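Local coordinates for protein OLD nuclease (Thermus scotoductus, PDB 6P74) that degrades linear or supercoiled double-stranded DNA as a metal-dependent 5'-3' exonuclease, nicks circular DNA, and has DNA-stimulated ATPase activity, at residues D65-D77 and T88-F101. Sequence-based numbering, arbitrary orientation.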
# COMPACT_ATOMS: atom_id res chain seq x y z
N ASP A 65 2.74 0.69 17.43
CA ASP A 65 2.94 0.33 18.83
C ASP A 65 3.67 -1.00 19.02
O ASP A 65 4.82 -1.03 19.48
CB ASP A 65 1.60 0.30 19.56
CG ASP A 65 1.73 0.55 21.04
OD1 ASP A 65 2.54 -0.13 21.69
OD2 ASP A 65 1.02 1.44 21.56
N THR A 66 3.00 -2.11 18.69
CA THR A 66 3.44 -3.50 18.78
C THR A 66 3.41 -4.04 20.22
O THR A 66 3.58 -5.25 20.40
CB THR A 66 4.84 -3.77 18.18
OG1 THR A 66 5.88 -3.37 19.09
CG2 THR A 66 5.00 -3.08 16.83
N THR A 67 3.23 -3.21 21.24
CA THR A 67 2.83 -3.73 22.54
C THR A 67 1.35 -4.04 22.59
O THR A 67 0.87 -4.55 23.61
CB THR A 67 3.17 -2.75 23.66
OG1 THR A 67 4.59 -2.53 23.69
CG2 THR A 67 2.68 -3.28 25.00
N ARG A 68 0.62 -3.71 21.53
CA ARG A 68 -0.79 -4.06 21.39
C ARG A 68 -0.94 -5.14 20.34
O ARG A 68 -0.16 -5.21 19.38
CB ARG A 68 -1.61 -2.84 20.99
CG ARG A 68 -1.53 -1.69 21.96
CD ARG A 68 -2.33 -0.54 21.41
NE ARG A 68 -2.37 0.58 22.33
CZ ARG A 68 -3.13 1.64 22.14
NH1 ARG A 68 -3.90 1.71 21.06
NH2 ARG A 68 -3.13 2.64 23.02
N ALA A 69 -1.95 -5.97 20.50
CA ALA A 69 -2.19 -7.06 19.57
C ALA A 69 -3.20 -6.63 18.52
O ALA A 69 -4.29 -6.14 18.86
CB ALA A 69 -2.69 -8.30 20.31
N ILE A 70 -2.84 -6.80 17.25
CA ILE A 70 -3.81 -6.68 16.17
C ILE A 70 -4.79 -7.85 16.24
O ILE A 70 -4.39 -9.02 16.39
CB ILE A 70 -3.09 -6.63 14.82
CG1 ILE A 70 -2.26 -5.35 14.73
CG2 ILE A 70 -4.10 -6.74 13.68
CD1 ILE A 70 -1.24 -5.33 13.59
N GLU A 71 -6.08 -7.55 16.12
CA GLU A 71 -7.14 -8.56 16.18
C GLU A 71 -8.19 -8.25 15.12
O GLU A 71 -8.84 -7.21 15.19
CB GLU A 71 -7.80 -8.59 17.55
CG GLU A 71 -7.42 -9.71 18.46
CD GLU A 71 -8.31 -9.74 19.69
OE1 GLU A 71 -7.92 -9.16 20.73
OE2 GLU A 71 -9.41 -10.31 19.61
N ILE A 72 -8.38 -9.15 14.16
CA ILE A 72 -9.46 -9.02 13.18
C ILE A 72 -10.34 -10.26 13.25
O ILE A 72 -9.86 -11.38 13.02
CB ILE A 72 -8.92 -8.80 11.77
CG1 ILE A 72 -7.98 -7.60 11.74
CG2 ILE A 72 -10.07 -8.58 10.83
CD1 ILE A 72 -7.07 -7.56 10.56
N THR A 73 -11.62 -10.06 13.55
CA THR A 73 -12.58 -11.16 13.66
C THR A 73 -13.65 -10.98 12.58
O THR A 73 -14.31 -9.94 12.52
CB THR A 73 -13.22 -11.19 15.05
OG1 THR A 73 -12.20 -11.30 16.05
CG2 THR A 73 -14.17 -12.36 15.18
N VAL A 74 -13.83 -12.00 11.73
CA VAL A 74 -14.88 -11.97 10.72
C VAL A 74 -15.89 -13.06 11.03
O VAL A 74 -15.53 -14.23 11.16
CB VAL A 74 -14.31 -12.15 9.31
CG1 VAL A 74 -15.39 -11.86 8.29
CG2 VAL A 74 -13.13 -11.23 9.10
N HIS A 75 -17.16 -12.67 11.15
CA HIS A 75 -18.25 -13.60 11.41
C HIS A 75 -19.03 -13.86 10.12
O HIS A 75 -19.18 -12.98 9.27
CB HIS A 75 -19.22 -13.04 12.45
CG HIS A 75 -18.57 -12.67 13.75
ND1 HIS A 75 -18.84 -13.32 14.93
CD2 HIS A 75 -17.69 -11.69 14.05
CE1 HIS A 75 -18.15 -12.76 15.91
NE2 HIS A 75 -17.44 -11.77 15.40
N PHE A 76 -19.55 -15.08 10.00
CA PHE A 76 -20.28 -15.42 8.79
C PHE A 76 -21.39 -16.41 9.10
O PHE A 76 -21.50 -16.95 10.20
CB PHE A 76 -19.33 -15.98 7.73
CG PHE A 76 -18.52 -17.14 8.22
CD1 PHE A 76 -19.08 -18.39 8.34
CD2 PHE A 76 -17.19 -16.97 8.56
CE1 PHE A 76 -18.35 -19.46 8.79
CE2 PHE A 76 -16.45 -18.03 9.00
CZ PHE A 76 -17.03 -19.28 9.12
N ASP A 77 -22.22 -16.65 8.08
CA ASP A 77 -23.42 -17.45 8.17
C ASP A 77 -23.72 -17.95 6.77
O ASP A 77 -23.63 -17.16 5.82
CB ASP A 77 -24.60 -16.64 8.70
CG ASP A 77 -25.83 -17.48 8.87
OD1 ASP A 77 -25.79 -18.41 9.70
OD2 ASP A 77 -26.82 -17.23 8.16
N THR A 88 -18.37 -20.37 13.06
CA THR A 88 -19.12 -19.22 12.57
C THR A 88 -18.26 -17.96 12.46
O THR A 88 -18.81 -16.88 12.20
CB THR A 88 -20.33 -18.95 13.47
OG1 THR A 88 -19.91 -18.35 14.70
CG2 THR A 88 -21.06 -20.26 13.79
N ALA A 89 -16.95 -18.06 12.64
CA ALA A 89 -16.10 -16.87 12.57
C ALA A 89 -14.65 -17.29 12.62
O ALA A 89 -14.31 -18.37 13.10
CB ALA A 89 -16.40 -15.89 13.70
N PHE A 90 -13.79 -16.41 12.09
CA PHE A 90 -12.35 -16.55 12.17
C PHE A 90 -11.79 -15.34 12.90
O PHE A 90 -12.30 -14.22 12.73
CB PHE A 90 -11.73 -16.62 10.78
CG PHE A 90 -12.28 -17.72 9.93
CD1 PHE A 90 -12.65 -18.93 10.49
CD2 PHE A 90 -12.39 -17.55 8.56
CE1 PHE A 90 -13.13 -19.96 9.71
CE2 PHE A 90 -12.87 -18.58 7.76
CZ PHE A 90 -13.25 -19.78 8.33
N ARG A 91 -10.75 -15.55 13.71
CA ARG A 91 -10.08 -14.46 14.42
C ARG A 91 -8.60 -14.48 14.09
O ARG A 91 -7.90 -15.45 14.41
CB ARG A 91 -10.27 -14.55 15.94
CG ARG A 91 -9.65 -13.34 16.63
CD ARG A 91 -9.31 -13.58 18.07
NE ARG A 91 -10.51 -13.74 18.89
CZ ARG A 91 -10.72 -14.77 19.71
NH1 ARG A 91 -9.80 -15.73 19.81
NH2 ARG A 91 -11.83 -14.84 20.42
N LEU A 92 -8.13 -13.41 13.45
CA LEU A 92 -6.73 -13.28 13.05
C LEU A 92 -6.04 -12.37 14.05
O LEU A 92 -6.46 -11.22 14.25
CB LEU A 92 -6.60 -12.73 11.63
CG LEU A 92 -5.17 -12.58 11.08
CD1 LEU A 92 -4.49 -13.92 10.99
CD2 LEU A 92 -5.17 -11.91 9.71
N THR A 93 -5.00 -12.89 14.70
CA THR A 93 -4.26 -12.12 15.69
C THR A 93 -2.82 -11.98 15.22
O THR A 93 -2.24 -12.93 14.68
CB THR A 93 -4.29 -12.80 17.08
OG1 THR A 93 -5.64 -13.05 17.47
CG2 THR A 93 -3.64 -11.89 18.11
N CYS A 94 -2.25 -10.80 15.42
CA CYS A 94 -0.82 -10.59 15.21
C CYS A 94 -0.28 -9.82 16.40
O CYS A 94 -0.64 -8.65 16.61
CB CYS A 94 -0.54 -9.84 13.91
SG CYS A 94 1.22 -9.56 13.63
N LYS A 95 0.59 -10.46 17.18
CA LYS A 95 1.13 -9.87 18.39
C LYS A 95 2.55 -10.36 18.57
O LYS A 95 3.12 -11.02 17.70
CB LYS A 95 0.26 -10.22 19.61
CG LYS A 95 0.22 -11.70 19.93
CD LYS A 95 -0.77 -12.01 21.03
CE LYS A 95 -1.02 -13.51 21.11
NZ LYS A 95 -1.97 -13.84 22.21
N GLY A 96 3.12 -10.05 19.72
CA GLY A 96 4.44 -10.54 20.03
C GLY A 96 5.03 -9.74 21.17
O GLY A 96 4.55 -8.65 21.49
N GLU A 97 6.04 -10.30 21.81
CA GLU A 97 6.91 -9.51 22.66
C GLU A 97 8.18 -9.50 21.84
O GLU A 97 8.55 -10.51 21.24
CB GLU A 97 7.15 -10.14 24.03
CG GLU A 97 5.89 -10.28 24.84
CD GLU A 97 6.17 -10.78 26.24
OE1 GLU A 97 7.36 -10.96 26.58
OE2 GLU A 97 5.20 -11.00 26.99
N ASP A 98 8.84 -8.34 21.79
CA ASP A 98 10.00 -8.19 20.93
C ASP A 98 10.99 -9.32 21.17
O ASP A 98 11.23 -9.74 22.31
CB ASP A 98 10.67 -6.83 21.18
CG ASP A 98 11.52 -6.37 20.01
OD1 ASP A 98 10.97 -6.26 18.89
OD2 ASP A 98 12.74 -6.12 20.20
N ALA A 99 11.57 -9.83 20.08
CA ALA A 99 11.28 -9.32 18.74
C ALA A 99 10.72 -10.41 17.82
O ALA A 99 10.95 -10.38 16.61
CB ALA A 99 12.53 -8.72 18.12
N ASP A 100 9.99 -11.36 18.40
CA ASP A 100 9.34 -12.44 17.64
C ASP A 100 7.83 -12.24 17.71
O ASP A 100 7.19 -12.50 18.73
CB ASP A 100 9.76 -13.82 18.15
CG ASP A 100 9.77 -13.93 19.66
OD1 ASP A 100 10.19 -12.96 20.33
OD2 ASP A 100 9.36 -14.99 20.18
N PHE A 101 7.27 -11.77 16.60
CA PHE A 101 5.84 -11.68 16.41
C PHE A 101 5.34 -12.93 15.70
O PHE A 101 6.12 -13.69 15.12
CB PHE A 101 5.49 -10.42 15.61
CG PHE A 101 6.04 -9.15 16.21
CD1 PHE A 101 7.39 -8.84 16.11
CD2 PHE A 101 5.21 -8.27 16.89
CE1 PHE A 101 7.90 -7.69 16.68
CE2 PHE A 101 5.71 -7.11 17.45
CZ PHE A 101 7.06 -6.82 17.34
O HOH W 1 -20.07 -15.57 15.30
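Phe76 folds its ring back over the backbone of the partner strand; Thr88 C lies over the ring centre, 3.7 Å above its plane. CG of Phe76 sits between its own N and carbonyl carbon (chi1 55°), which swings the ring across Thr88 and Ala89. The ring edge then meets the face of Phe90. Phe76 CE2 lies over the middle of that ring, 3.7 Å from Phe90 CZ. This is an edge-to-face pair, with planes at 64°. On the opposite face of the sheet, the Ala89 methyl makes a CH-pi contact with the His75 ring. A water joins His75 ND1 (2.6 Å) to Thr88 OG1 (2.8 Å), and Gln6 holds NE2 at the other end of the ring. The water and Gln6 together probably set the turn of the imidazole. Further along, Thr73 OG1 packs 3.3 Å from Arg91 CG. Glu71 and Arg91 run side by side; the salt bridge from Glu71 OE2 to Arg91 NE is long (3.7 Å) and no N-H points at the oxygen. The firmer partner of Arg91 is Glu106. At the far end, Thr66 CB abuts the ring edge of Phe101, 3.5 Å from CE2. Paired backbone bonds at Ile70-Cys94, Ile72-Leu92 and Val74-Phe90 tie the strands together, and Phe76 N adds a bond to Thr88 O. Ile72, Val74 and Phe90 rest on helix 34-45, which starts within the probable ATP-binding P-loop. The contact is an antiparallel strand pair in the beta-sheet that flanks the nucleotide-binding core of this ABC-type ATPase domain.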